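Local coordinates for protein peroxidase (Cellulomonas bogoriensis 69B4 = DSM 16987, PDB 6QZO) that binds heme b and probably acts as a DyP-type peroxidase, using peroxide to oxidise its substrates, at residues V28-H33 with P96-V101; F47-A52 with R173-G178; V51-A56 with V143-C148. All coordinates share one frame; numbering follows the deposited sequence.

Interaction 1 of 3, residues V28-H33 with P96-V101; sequences VVVPCH and PAALTV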
ATOM      1  N   VAL A  28     -16.021   2.586  12.572  1.00 24.02           N
ATOM      2  CA  VAL A  28     -15.878   1.402  13.460  1.00 23.71           C
ATOM      3  C   VAL A  28     -14.734   1.672  14.449  1.00 23.22           C
ATOM      4  O   VAL A  28     -13.622   1.991  13.996  1.00 22.88           O
ATOM      5  CB  VAL A  28     -15.674   0.107  12.658  1.00 23.42           C
ATOM      6  CG1 VAL A  28     -15.305  -1.058  13.562  1.00 23.50           C
ATOM      7  CG2 VAL A  28     -16.899  -0.244  11.833  1.00 23.91           C
ATOM      8  N   VAL A  29     -15.034   1.574  15.743  1.00 23.25           N
ATOM      9  CA  VAL A  29     -14.066   1.584  16.883  1.00 22.87           C
ATOM     10  C   VAL A  29     -13.937   0.151  17.416  1.00 22.82           C
ATOM     11  O   VAL A  29     -14.970  -0.425  17.839  1.00 23.99           O
ATOM     12  CB  VAL A  29     -14.556   2.532  17.997  1.00 23.20           C
ATOM     13  CG1 VAL A  29     -13.711   2.430  19.267  1.00 23.09           C
ATOM     14  CG2 VAL A  29     -14.627   3.976  17.517  1.00 23.07           C
ATOM     15  N   VAL A  30     -12.731  -0.411  17.391  1.00 21.87           N
ATOM     16  CA  VAL A  30     -12.406  -1.694  18.076  1.00 21.69           C
ATOM     17  C   VAL A  30     -11.818  -1.350  19.436  1.00 21.74           C
ATOM     18  O   VAL A  30     -10.781  -0.689  19.487  1.00 21.06           O
ATOM     19  CB  VAL A  30     -11.431  -2.565  17.274  1.00 21.35           C
ATOM     20  CG1 VAL A  30     -10.924  -3.747  18.106  1.00 21.51           C
ATOM     21  CG2 VAL A  30     -12.038  -3.016  15.944  1.00 21.46           C
ATOM     22  N   PRO A  31     -12.432  -1.806  20.563  1.00 22.19           N
ATOM     23  CA  PRO A  31     -11.939  -1.450  21.890  1.00 22.65           C
ATOM     24  C   PRO A  31     -10.494  -1.937  22.047  1.00 22.69           C
ATOM     25  O   PRO A  31     -10.200  -3.065  21.652  1.00 23.32           O
ATOM     26  CB  PRO A  31     -12.893  -2.156  22.871  1.00 23.23           C
ATOM     27  CG  PRO A  31     -14.149  -2.377  22.036  1.00 23.57           C
ATOM     28  CD  PRO A  31     -13.637  -2.649  20.631  1.00 22.72           C
ATOM     29  N   CYS A  32      -9.626  -1.076  22.565  1.00 22.67           N
ATOM     30  CA  CYS A  32      -8.197  -1.387  22.809  1.00 22.82           C
ATOM     31  C   CYS A  32      -8.010  -1.994  24.217  1.00 23.33           C
ATOM     32  O   CYS A  32      -6.944  -2.582  24.447  1.00 22.72           O
ATOM     33  CB  CYS A  32      -7.358  -0.126  22.643  1.00 22.47           C
ATOM     34  SG  CYS A  32      -7.757   1.169  23.847  1.00 23.20           S
ATOM     35  N   HIS A  33      -9.027  -1.888  25.083  1.00 24.43           N
ATOM     36  CA  HIS A  33      -9.043  -2.451  26.457  1.00 25.41           C
ATOM     37  C   HIS A  33      -9.710  -3.827  26.487  1.00 25.67           C
ATOM     38  O   HIS A  33     -10.754  -4.011  25.818  1.00 26.97           O
ATOM     39  CB  HIS A  33      -9.769  -1.517  27.436  1.00 26.38           C
ATOM     40  CG  HIS A  33      -9.125  -0.181  27.559  1.00 26.13           C
ATOM     41  ND1 HIS A  33      -9.818   0.989  27.329  1.00 26.68           N
ATOM     42  CD2 HIS A  33      -7.858   0.172  27.840  1.00 26.10           C
ATOM     43  CE1 HIS A  33      -9.007   2.014  27.483  1.00 26.58           C
ATOM     44  NE2 HIS A  33      -7.793   1.540  27.803  1.00 26.36           N
ATOM     45  N   PRO A  96     -11.370   6.404  12.681  1.00 19.40           N
ATOM     46  CA  PRO A  96     -10.648   5.296  13.305  1.00 18.74           C
ATOM     47  C   PRO A  96     -10.520   4.066  12.395  1.00 17.99           C
ATOM     48  O   PRO A  96      -9.517   3.417  12.480  1.00 17.51           O
ATOM     49  CB  PRO A  96     -11.456   5.002  14.578  1.00 19.11           C
ATOM     50  CG  PRO A  96     -12.845   5.464  14.236  1.00 19.99           C
ATOM     51  CD  PRO A  96     -12.654   6.680  13.350  1.00 20.04           C
ATOM     52  N   ALA A  97     -11.542   3.755  11.596  1.00 18.01           N
ATOM     53  CA  ALA A  97     -11.497   2.680  10.577  1.00 17.49           C
ATOM     54  C   ALA A  97     -10.992   1.358  11.194  1.00 17.01           C
ATOM     55  O   ALA A  97     -10.098   0.716  10.595  1.00 16.82           O
ATOM     56  CB  ALA A  97     -10.605   3.116   9.437  1.00 17.20           C
ATOM     57  N   ALA A  98     -11.549   0.967  12.341  1.00 16.96           N
ATOM     58  CA  ALA A  98     -11.243  -0.294  13.063  1.00 16.63           C
ATOM     59  C   ALA A  98      -9.758  -0.372  13.455  1.00 16.07           C
ATOM     60  O   ALA A  98      -9.249  -1.489  13.588  1.00 15.71           O
ATOM     61  CB  ALA A  98     -11.660  -1.471  12.218  1.00 16.58           C
ATOM     62  N   LEU A  99      -9.089   0.766  13.658  1.00 15.93           N
ATOM     63  CA  LEU A  99      -7.640   0.793  13.998  1.00 15.73           C
ATOM     64  C   LEU A  99      -7.397  -0.094  15.225  1.00 16.08           C
ATOM     65  O   LEU A  99      -8.145   0.065  16.206  1.00 16.34           O
ATOM     66  CB  LEU A  99      -7.185   2.222  14.299  1.00 15.64           C
ATOM     67  CG  LEU A  99      -5.701   2.380  14.634  1.00 15.11           C
ATOM     68  CD1 LEU A  99      -4.831   1.908  13.483  1.00 14.69           C
ATOM     69  CD2 LEU A  99      -5.387   3.840  14.964  1.00 15.12           C
ATOM     70  N   THR A 100      -6.386  -0.971  15.144  1.00 16.19           N
ATOM     71  CA  THR A 100      -5.756  -1.669  16.292  1.00 16.42           C
ATOM     72  C   THR A 100      -4.242  -1.452  16.242  1.00 16.22           C
ATOM     73  O   THR A 100      -3.697  -1.302  15.127  1.00 16.35           O
ATOM     74  CB  THR A 100      -6.044  -3.179  16.296  1.00 16.55           C
ATOM     75  OG1 THR A 100      -5.512  -3.785  15.115  1.00 16.19           O
ATOM     76  CG2 THR A 100      -7.517  -3.495  16.409  1.00 16.96           C
ATOM     77  N   VAL A 101      -3.616  -1.399  17.416  1.00 16.27           N
ATOM     78  CA  VAL A 101      -2.142  -1.444  17.609  1.00 16.02           C
ATOM     79  C   VAL A 101      -1.892  -2.591  18.569  1.00 16.35           C
ATOM     80  O   VAL A 101      -2.537  -2.584  19.642  1.00 17.83           O
ATOM     81  CB  VAL A 101      -1.586  -0.120  18.166  1.00 16.02           C
ATOM     82  CG1 VAL A 101      -0.066  -0.150  18.317  1.00 15.84           C
ATOM     83  CG2 VAL A 101      -2.007   1.053  17.296  1.00 15.86           C
TER
HETATM   84  O   HOH W   1      -8.299  -0.885  18.890  1.00  2.92           O
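A type I' beta turn, Pro96 to Leu99, leads directly into strand 100-105, and the extended N-terminal segment 28-33 lies along it. The turn is closed by Leu99 N donating to Pro96 O, and its two middle residues, Ala97 and Ala98, both take left-handed backbone angles. Ala98 N is thereby presented to Val28 O at 2.8 Å, the one direct hydrogen bond between the segments, and reaches that oxygen from above the carbonyl plane. Apolar contacts flank the bond. With its CG1 anti to the backbone N, Val28 places that methyl 3.9 Å from Ala98 CB, and Val30 CG2 approaches the same CB at 4.1 Å, so the small alanine methyl meets two valines. Val29 turns its side chain the other way, yet its CG2 still grazes Pro96 CG. Further along, Val30 CG1 meets Thr100 CG2 at 3.8 Å as the two side chains cross obliquely. Here a water replaces direct pairing, donating to Val30 O at 2.6 Å and to Leu99 O at 2.9 Å. From the end of the turn onward, Leu99 and Val101 pack against helices 61-78 and 152-165 and strand 143-149, while Cys32 lies against helix 61-78.

Interaction 2 of 3, residues F47-A52 with R173-G178; sequences FIALVA and RWVQRG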
ATOM      1  N   PHE A  47      -5.750  -3.593   6.030  1.00 18.07           N
ATOM      2  CA  PHE A  47      -4.323  -3.176   5.953  1.00 17.95           C
ATOM      3  C   PHE A  47      -3.576  -3.422   7.264  1.00 17.68           C
ATOM      4  O   PHE A  47      -4.208  -3.424   8.347  1.00 18.23           O
ATOM      5  CB  PHE A  47      -4.228  -1.717   5.516  1.00 18.52           C
ATOM      6  CG  PHE A  47      -5.057  -1.452   4.290  1.00 19.23           C
ATOM      7  CD1 PHE A  47      -4.758  -2.090   3.095  1.00 19.79           C
ATOM      8  CD2 PHE A  47      -6.182  -0.652   4.351  1.00 19.76           C
ATOM      9  CE1 PHE A  47      -5.546  -1.895   1.969  1.00 20.13           C
ATOM     10  CE2 PHE A  47      -6.960  -0.446   3.219  1.00 20.60           C
ATOM     11  CZ  PHE A  47      -6.647  -1.075   2.031  1.00 20.18           C
ATOM     12  N   ILE A  48      -2.257  -3.602   7.123  1.00 16.89           N
ATOM     13  CA  ILE A  48      -1.280  -3.851   8.219  1.00 16.74           C
ATOM     14  C   ILE A  48       0.035  -3.124   7.926  1.00 16.77           C
ATOM     15  O   ILE A  48       0.485  -3.125   6.767  1.00 16.62           O
ATOM     16  CB  ILE A  48      -1.002  -5.354   8.405  1.00 16.62           C
ATOM     17  CG1 ILE A  48      -0.222  -5.608   9.688  1.00 16.68           C
ATOM     18  CG2 ILE A  48      -0.301  -5.957   7.189  1.00 16.48           C
ATOM     19  CD1 ILE A  48      -0.327  -7.041  10.170  1.00 16.81           C
ATOM     20  N   ALA A  49       0.632  -2.561   8.972  1.00 16.98           N
ATOM     21  CA  ALA A  49       2.049  -2.144   8.994  1.00 17.05           C
ATOM     22  C   ALA A  49       2.640  -2.715  10.275  1.00 17.03           C
ATOM     23  O   ALA A  49       2.127  -2.373  11.339  1.00 16.45           O
ATOM     24  CB  ALA A  49       2.170  -0.644   8.932  1.00 17.37           C
ATOM     25  N   LEU A  50       3.596  -3.637  10.165  1.00 17.43           N
ATOM     26  CA  LEU A  50       4.410  -4.065  11.319  1.00 17.61           C
ATOM     27  C   LEU A  50       5.628  -3.148  11.373  1.00 17.50           C
ATOM     28  O   LEU A  50       6.434  -3.183  10.410  1.00 17.62           O
ATOM     29  CB  LEU A  50       4.855  -5.508  11.109  1.00 17.93           C
ATOM     30  CG  LEU A  50       3.862  -6.647  11.237  1.00 18.38           C
ATOM     31  CD1 LEU A  50       3.323  -6.766  12.628  1.00 18.57           C
ATOM     32  CD2 LEU A  50       2.738  -6.610  10.228  1.00 19.13           C
ATOM     33  N   VAL A  51       5.718  -2.342  12.431  1.00 16.91           N
ATOM     34  CA  VAL A  51       6.861  -1.429  12.675  1.00 17.38           C
ATOM     35  C   VAL A  51       7.733  -2.006  13.796  1.00 17.63           C
ATOM     36  O   VAL A  51       7.310  -1.958  14.959  1.00 17.75           O
ATOM     37  CB  VAL A  51       6.382  -0.004  12.998  1.00 17.58           C
ATOM     38  CG1 VAL A  51       7.552   0.960  13.083  1.00 17.66           C
ATOM     39  CG2 VAL A  51       5.364   0.490  11.970  1.00 17.85           C
ATOM     40  N   ALA A  52       8.885  -2.561  13.433  1.00 17.57           N
ATOM     41  CA  ALA A  52       9.943  -2.988  14.360  1.00 17.86           C
ATOM     42  C   ALA A  52      10.800  -1.776  14.709  1.00 18.44           C
ATOM     43  O   ALA A  52      11.226  -1.051  13.781  1.00 18.54           O
ATOM     44  CB  ALA A  52      10.780  -4.090  13.752  1.00 17.74           C
ATOM     45  N   ARG A 173      13.544   0.038  12.754  1.00 20.68           N
ATOM     46  CA  ARG A 173      14.478  -0.982  12.224  1.00 20.85           C
ATOM     47  C   ARG A 173      13.961  -1.428  10.852  1.00 19.70           C
ATOM     48  O   ARG A 173      14.743  -1.431   9.879  1.00 19.45           O
ATOM     49  CB  ARG A 173      14.557  -2.141  13.221  1.00 21.55           C
ATOM     50  CG  ARG A 173      15.490  -3.258  12.779  1.00 22.40           C
ATOM     51  CD  ARG A 173      15.403  -4.448  13.710  1.00 22.78           C
ATOM     52  NE  ARG A 173      16.276  -5.481  13.184  1.00 23.44           N
ATOM     53  CZ  ARG A 173      17.596  -5.516  13.341  1.00 24.19           C
ATOM     54  NH1 ARG A 173      18.222  -4.582  14.037  1.00 24.58           N
ATOM     55  NH2 ARG A 173      18.294  -6.499  12.802  1.00 24.98           N
ATOM     56  N   TRP A 174      12.677  -1.790  10.801  1.00 18.37           N
ATOM     57  CA  TRP A 174      11.969  -2.113   9.538  1.00 17.48           C
ATOM     58  C   TRP A 174      10.478  -1.839   9.689  1.00 17.08           C
ATOM     59  O   TRP A 174       9.980  -1.714  10.836  1.00 17.16           O
ATOM     60  CB  TRP A 174      12.234  -3.551   9.077  1.00 17.13           C
ATOM     61  CG  TRP A 174      12.074  -4.660  10.084  1.00 16.77           C
ATOM     62  CD1 TRP A 174      13.093  -5.393  10.625  1.00 16.46           C
ATOM     63  CD2 TRP A 174      10.856  -5.257  10.578  1.00 16.10           C
ATOM     64  NE1 TRP A 174      12.603  -6.370  11.438  1.00 16.41           N
ATOM     65  CE2 TRP A 174      11.237  -6.317  11.434  1.00 16.17           C
ATOM     66  CE3 TRP A 174       9.493  -4.993  10.423  1.00 15.97           C
ATOM     67  CZ2 TRP A 174      10.305  -7.098  12.126  1.00 15.82           C
ATOM     68  CZ3 TRP A 174       8.571  -5.775  11.096  1.00 15.84           C
ATOM     69  CH2 TRP A 174       8.972  -6.814  11.937  1.00 15.60           C
ATOM     70  N   VAL A 175       9.819  -1.721   8.543  1.00 16.72           N
ATOM     71  CA  VAL A 175       8.339  -1.612   8.382  1.00 16.68           C
ATOM     72  C   VAL A 175       7.948  -2.552   7.251  1.00 17.20           C
ATOM     73  O   VAL A 175       8.496  -2.405   6.145  1.00 17.77           O
ATOM     74  CB  VAL A 175       7.900  -0.179   8.058  1.00 16.40           C
ATOM     75  CG1 VAL A 175       6.392  -0.058   8.005  1.00 16.25           C
ATOM     76  CG2 VAL A 175       8.491   0.836   9.020  1.00 16.52           C
ATOM     77  N   GLN A 176       7.054  -3.494   7.545  1.00 17.85           N
ATOM     78  CA  GLN A 176       6.475  -4.434   6.564  1.00 18.07           C
ATOM     79  C   GLN A 176       5.003  -4.065   6.418  1.00 18.88           C
ATOM     80  O   GLN A 176       4.304  -4.023   7.431  1.00 19.37           O
ATOM     81  CB  GLN A 176       6.688  -5.871   7.038  1.00 18.29           C
ATOM     82  CG  GLN A 176       8.167  -6.230   7.156  1.00 18.59           C
ATOM     83  CD  GLN A 176       8.363  -7.707   7.408  1.00 18.83           C
ATOM     84  OE1 GLN A 176       7.957  -8.554   6.613  1.00 18.78           O
ATOM     85  NE2 GLN A 176       8.984  -8.028   8.534  1.00 18.94           N
ATOM     86  N   ARG A 177       4.577  -3.767   5.190  1.00 19.86           N
ATOM     87  CA  ARG A 177       3.214  -3.307   4.851  1.00 20.30           C
ATOM     88  C   ARG A 177       2.536  -4.444   4.097  1.00 19.73           C
ATOM     89  O   ARG A 177       3.205  -5.111   3.288  1.00 19.81           O
ATOM     90  CB  ARG A 177       3.291  -2.024   4.012  1.00 21.45           C
ATOM     91  CG  ARG A 177       4.309  -1.023   4.544  1.00 22.79           C
ATOM     92  CD  ARG A 177       4.371   0.245   3.695  1.00 23.78           C
ATOM     93  NE  ARG A 177       5.077   1.309   4.360  1.00 24.31           N
ATOM     94  CZ  ARG A 177       4.604   2.035   5.364  1.00 24.54           C
ATOM     95  NH1 ARG A 177       3.418   1.769   5.904  1.00 24.75           N
ATOM     96  NH2 ARG A 177       5.373   2.994   5.861  1.00 24.06           N
ATOM     97  N   GLY A 178       1.259  -4.676   4.367  1.00 18.95           N
ATOM     98  CA  GLY A 178       0.495  -5.729   3.683  1.00 18.38           C
ATOM     99  C   GLY A 178      -0.962  -5.347   3.554  1.00 18.17           C
ATOM    100  O   GLY A 178      -1.365  -4.309   4.156  1.00 17.66           O
TER
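The indole of Trp174 lies across from Ala52 and Leu50 of the neighbouring strand. Its CB leaves the backbone on the face of the sheet that also carries Ile48, Leu50, Ala52 and Gln176, and a chi1 of 49° sets CG in the crowded position between the backbone N and the carbonyl carbon. The indole therefore folds back over strand 47-52. Ala52 CB sits over its face, 3.2 Å from Trp174 CE2 and only 14° off the normal of the six-membered ring, a tight CH-pi contact. NE1 makes weak hydrogen bonds to Cys139 O and Asp140 O. At the far edge CZ3 comes within 3.4 Å of Leu50 O and 3.7 Å of Leu50 CB, which lies in the ring plane. Gln176 NE2 covers the opposite face at 3.4 Å above the plane, offset toward the rim, while Gln176 OE1 bonds to Arg235. An alanine in place of Trp174 would remove the CH-pi face for Ala52 CB and the surface against the Gln176 amide, and would probably disturb the packing there. Next along the strands, Leu50 and Gln176 form a hydrogen-bonded pair, 2.9 Å from Leu50 N to Gln176 O. On the other face, Val51 and Val175 lie side by side, and Val175 CG1 stands over the Arg177 guanidinium. At the bulge, Ala52 O takes a nearly straight bond from Arg173 N at 2.8 Å and a weak one from Trp174 N, while the extended Arg173 side chain leads away, its NE bonding to Cys139 O. Arg173 and Trp174 both facing Ala52 make a classic beta bulge in the antiparallel sheet of the N-terminal DyP domain, whose Trp174-bearing face packs against strands 229-238 and 323-332.

Interaction 3 of 3, residues V51-A56 with V143-C148; sequences VALDLA and VVLQVC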
ATOM      1  N   VAL A  51       5.718  -2.342  12.431  1.00 16.91           N
ATOM      2  CA  VAL A  51       6.861  -1.429  12.675  1.00 17.38           C
ATOM      3  C   VAL A  51       7.733  -2.006  13.796  1.00 17.63           C
ATOM      4  O   VAL A  51       7.310  -1.958  14.959  1.00 17.75           O
ATOM      5  CB  VAL A  51       6.382  -0.004  12.998  1.00 17.58           C
ATOM      6  CG1 VAL A  51       7.552   0.960  13.083  1.00 17.66           C
ATOM      7  CG2 VAL A  51       5.364   0.490  11.970  1.00 17.85           C
ATOM      8  N   ALA A  52       8.885  -2.561  13.433  1.00 17.57           N
ATOM      9  CA  ALA A  52       9.943  -2.988  14.360  1.00 17.86           C
ATOM     10  C   ALA A  52      10.800  -1.776  14.709  1.00 18.44           C
ATOM     11  O   ALA A  52      11.226  -1.051  13.781  1.00 18.54           O
ATOM     12  CB  ALA A  52      10.780  -4.090  13.752  1.00 17.74           C
ATOM     13  N   LEU A  53      11.046  -1.571  16.003  1.00 18.70           N
ATOM     14  CA  LEU A  53      11.934  -0.492  16.480  1.00 19.15           C
ATOM     15  C   LEU A  53      13.045  -1.120  17.311  1.00 20.03           C
ATOM     16  O   LEU A  53      12.832  -2.214  17.856  1.00 20.09           O
ATOM     17  CB  LEU A  53      11.120   0.537  17.270  1.00 19.09           C
ATOM     18  CG  LEU A  53       9.976   1.196  16.485  1.00 18.37           C
ATOM     19  CD1 LEU A  53       8.640   0.548  16.813  1.00 18.07           C
ATOM     20  CD2 LEU A  53       9.917   2.690  16.765  1.00 18.39           C
ATOM     21  N   ASP A  54      14.200  -0.468  17.332  1.00 21.08           N
ATOM     22  CA  ASP A  54      15.351  -0.841  18.191  1.00 21.80           C
ATOM     23  C   ASP A  54      15.537   0.243  19.252  1.00 22.97           C
ATOM     24  O   ASP A  54      15.520   1.437  18.917  1.00 23.99           O
ATOM     25  CB  ASP A  54      16.603  -1.077  17.348  1.00 21.80           C
ATOM     26  CG  ASP A  54      16.639  -2.425  16.675  1.00 21.51           C
ATOM     27  OD1 ASP A  54      15.857  -3.320  17.079  1.00 21.60           O
ATOM     28  OD2 ASP A  54      17.443  -2.561  15.739  1.00 21.57           O
ATOM     29  N   LEU A  55      15.678  -0.154  20.508  1.00 24.08           N
ATOM     30  CA  LEU A  55      15.934   0.786  21.628  1.00 24.53           C
ATOM     31  C   LEU A  55      17.326   1.400  21.441  1.00 25.20           C
ATOM     32  O   LEU A  55      18.196   0.732  20.875  1.00 25.61           O
ATOM     33  CB  LEU A  55      15.808   0.023  22.950  1.00 24.41           C
ATOM     34  CG  LEU A  55      14.410  -0.527  23.228  1.00 24.05           C
ATOM     35  CD1 LEU A  55      14.424  -1.498  24.384  1.00 23.94           C
ATOM     36  CD2 LEU A  55      13.472   0.641  23.531  1.00 24.01           C
ATOM     37  N   ALA A  56      17.521   2.647  21.866  1.00 25.62           N
ATOM     38  CA  ALA A  56      18.869   3.273  21.947  1.00 26.19           C
ATOM     39  C   ALA A  56      19.741   2.476  22.924  1.00 26.66           C
ATOM     40  O   ALA A  56      19.175   1.890  23.849  1.00 26.91           O
ATOM     41  CB  ALA A  56      18.733   4.716  22.356  1.00 26.80           C
ATOM     42  N   VAL A 143      11.302  -4.179  19.749  1.00 15.74           N
ATOM     43  CA  VAL A 143       9.834  -4.017  19.963  1.00 15.71           C
ATOM     44  C   VAL A 143       9.157  -3.906  18.600  1.00 15.52           C
ATOM     45  O   VAL A 143       9.821  -3.491  17.643  1.00 16.32           O
ATOM     46  CB  VAL A 143       9.535  -2.818  20.880  1.00 15.83           C
ATOM     47  CG1 VAL A 143      10.018  -1.522  20.256  1.00 15.91           C
ATOM     48  CG2 VAL A 143       8.067  -2.726  21.249  1.00 15.67           C
ATOM     49  N   VAL A 144       7.891  -4.288  18.527  1.00 15.16           N
ATOM     50  CA  VAL A 144       7.099  -4.234  17.276  1.00 14.78           C
ATOM     51  C   VAL A 144       5.735  -3.634  17.585  1.00 14.72           C
ATOM     52  O   VAL A 144       5.155  -3.977  18.628  1.00 14.88           O
ATOM     53  CB  VAL A 144       6.930  -5.618  16.648  1.00 14.65           C
ATOM     54  CG1 VAL A 144       6.172  -6.563  17.585  1.00 14.67           C
ATOM     55  CG2 VAL A 144       6.254  -5.528  15.280  1.00 14.51           C
ATOM     56  N   LEU A 145       5.246  -2.789  16.676  1.00 14.55           N
ATOM     57  CA  LEU A 145       3.834  -2.348  16.641  1.00 14.46           C
ATOM     58  C   LEU A 145       3.181  -2.981  15.412  1.00 14.40           C
ATOM     59  O   LEU A 145       3.555  -2.613  14.282  1.00 14.19           O
ATOM     60  CB  LEU A 145       3.804  -0.819  16.567  1.00 14.50           C
ATOM     61  CG  LEU A 145       4.527  -0.105  17.714  1.00 14.39           C
ATOM     62  CD1 LEU A 145       4.666   1.377  17.410  1.00 14.29           C
ATOM     63  CD2 LEU A 145       3.797  -0.334  19.016  1.00 14.53           C
ATOM     64  N   GLN A 146       2.262  -3.924  15.618  1.00 14.47           N
ATOM     65  CA  GLN A 146       1.374  -4.366  14.521  1.00 14.20           C
ATOM     66  C   GLN A 146       0.232  -3.361  14.456  1.00 14.36           C
ATOM     67  O   GLN A 146      -0.608  -3.366  15.387  1.00 15.04           O
ATOM     68  CB  GLN A 146       0.841  -5.781  14.728  1.00 14.04           C
ATOM     69  CG  GLN A 146      -0.097  -6.208  13.602  1.00 13.83           C
ATOM     70  CD  GLN A 146      -0.820  -7.483  13.931  1.00 13.91           C
ATOM     71  OE1 GLN A 146      -0.316  -8.576  13.704  1.00 13.75           O
ATOM     72  NE2 GLN A 146      -2.021  -7.341  14.466  1.00 14.31           N
ATOM     73  N   VAL A 147       0.228  -2.525  13.417  1.00 13.95           N
ATOM     74  CA  VAL A 147      -0.803  -1.471  13.201  1.00 13.85           C
ATOM     75  C   VAL A 147      -1.702  -1.934  12.056  1.00 14.04           C
ATOM     76  O   VAL A 147      -1.179  -2.136  10.907  1.00 13.58           O
ATOM     77  CB  VAL A 147      -0.167  -0.103  12.903  1.00 13.60           C
ATOM     78  CG1 VAL A 147      -1.186   1.028  12.977  1.00 13.72           C
ATOM     79  CG2 VAL A 147       0.993   0.174  13.838  1.00 13.53           C
ATOM     80  N   CYS A 148      -2.988  -2.121  12.371  1.00 14.59           N
ATOM     81  CA  CYS A 148      -4.012  -2.660  11.445  1.00 15.01           C
ATOM     82  C   CYS A 148      -5.180  -1.683  11.346  1.00 15.37           C
ATOM     83  O   CYS A 148      -5.592  -1.184  12.408  1.00 15.92           O
ATOM     84  CB  CYS A 148      -4.549  -3.986  11.951  1.00 15.16           C
ATOM     85  SG  CYS A 148      -3.333  -5.308  11.816  1.00 15.27           S
TER
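Central in the four-stranded antiparallel sheet of the ferredoxin-like N-terminal half, residues 51-55 of strand 47-55 meet strand 143-149 in two hydrogen-bonded pairs. Val51 N donates to Leu145 O at 2.9 Å, nearly straight at 172°, and Leu145 N returns a bond to Val51 O; both donors lie above the plane of the carbonyl they reach. Two residues on, Leu53 N meets Val143 O at 2.8 Å and Val143 N meets Leu53 O, this time in the carbonyl planes. Val51, Leu53, Val143 and Leu145 share one face. There Leu53 CD1 and Leu145 CD1 touch at 4.1 Å as the leucines cross obliquely, and Val143 CG1, in the crowded position between backbone N and carbonyl carbon, comes within 3.8 Å of Leu53 CB. Helix 152-165 covers this face, with Val159 on Val51 and Leu162 on Leu145. Farther out, the strand end is held by polar groups: Asp54 OD1 accepts from Asp142 N, Asp142 OD2 takes Leu55 N, and Asp54 OD2 forms a salt bridge with Arg173. On the reverse face Val144, with CG2 anti to its backbone N, brings that methyl to 3.7 Å from Val51 O.

All three interactions reach one antiparallel sheet at different depths. Interactions 2 and 3 are core contacts sharing strand 47-55, which pairs with a neighbour along each of its edges; Val51 and Ala52 belong to both, and the salt bridge from Arg173 to Asp54 ties them together. Interaction 1 is more peripheral, with exposed valines beside a buried turn, and joins interaction 3 through a probable hydrogen bond from Thr100 N to Cys148 O. The chemistry follows position: a single direct bond and a water bridge serve the loop, whereas regular backbone pairing dominates within the sheet. Interaction 3 adds aliphatic packing beneath a helix, while interaction 2 adds aromatic and polar groups and approaches the heme-bearing half and the second subunit.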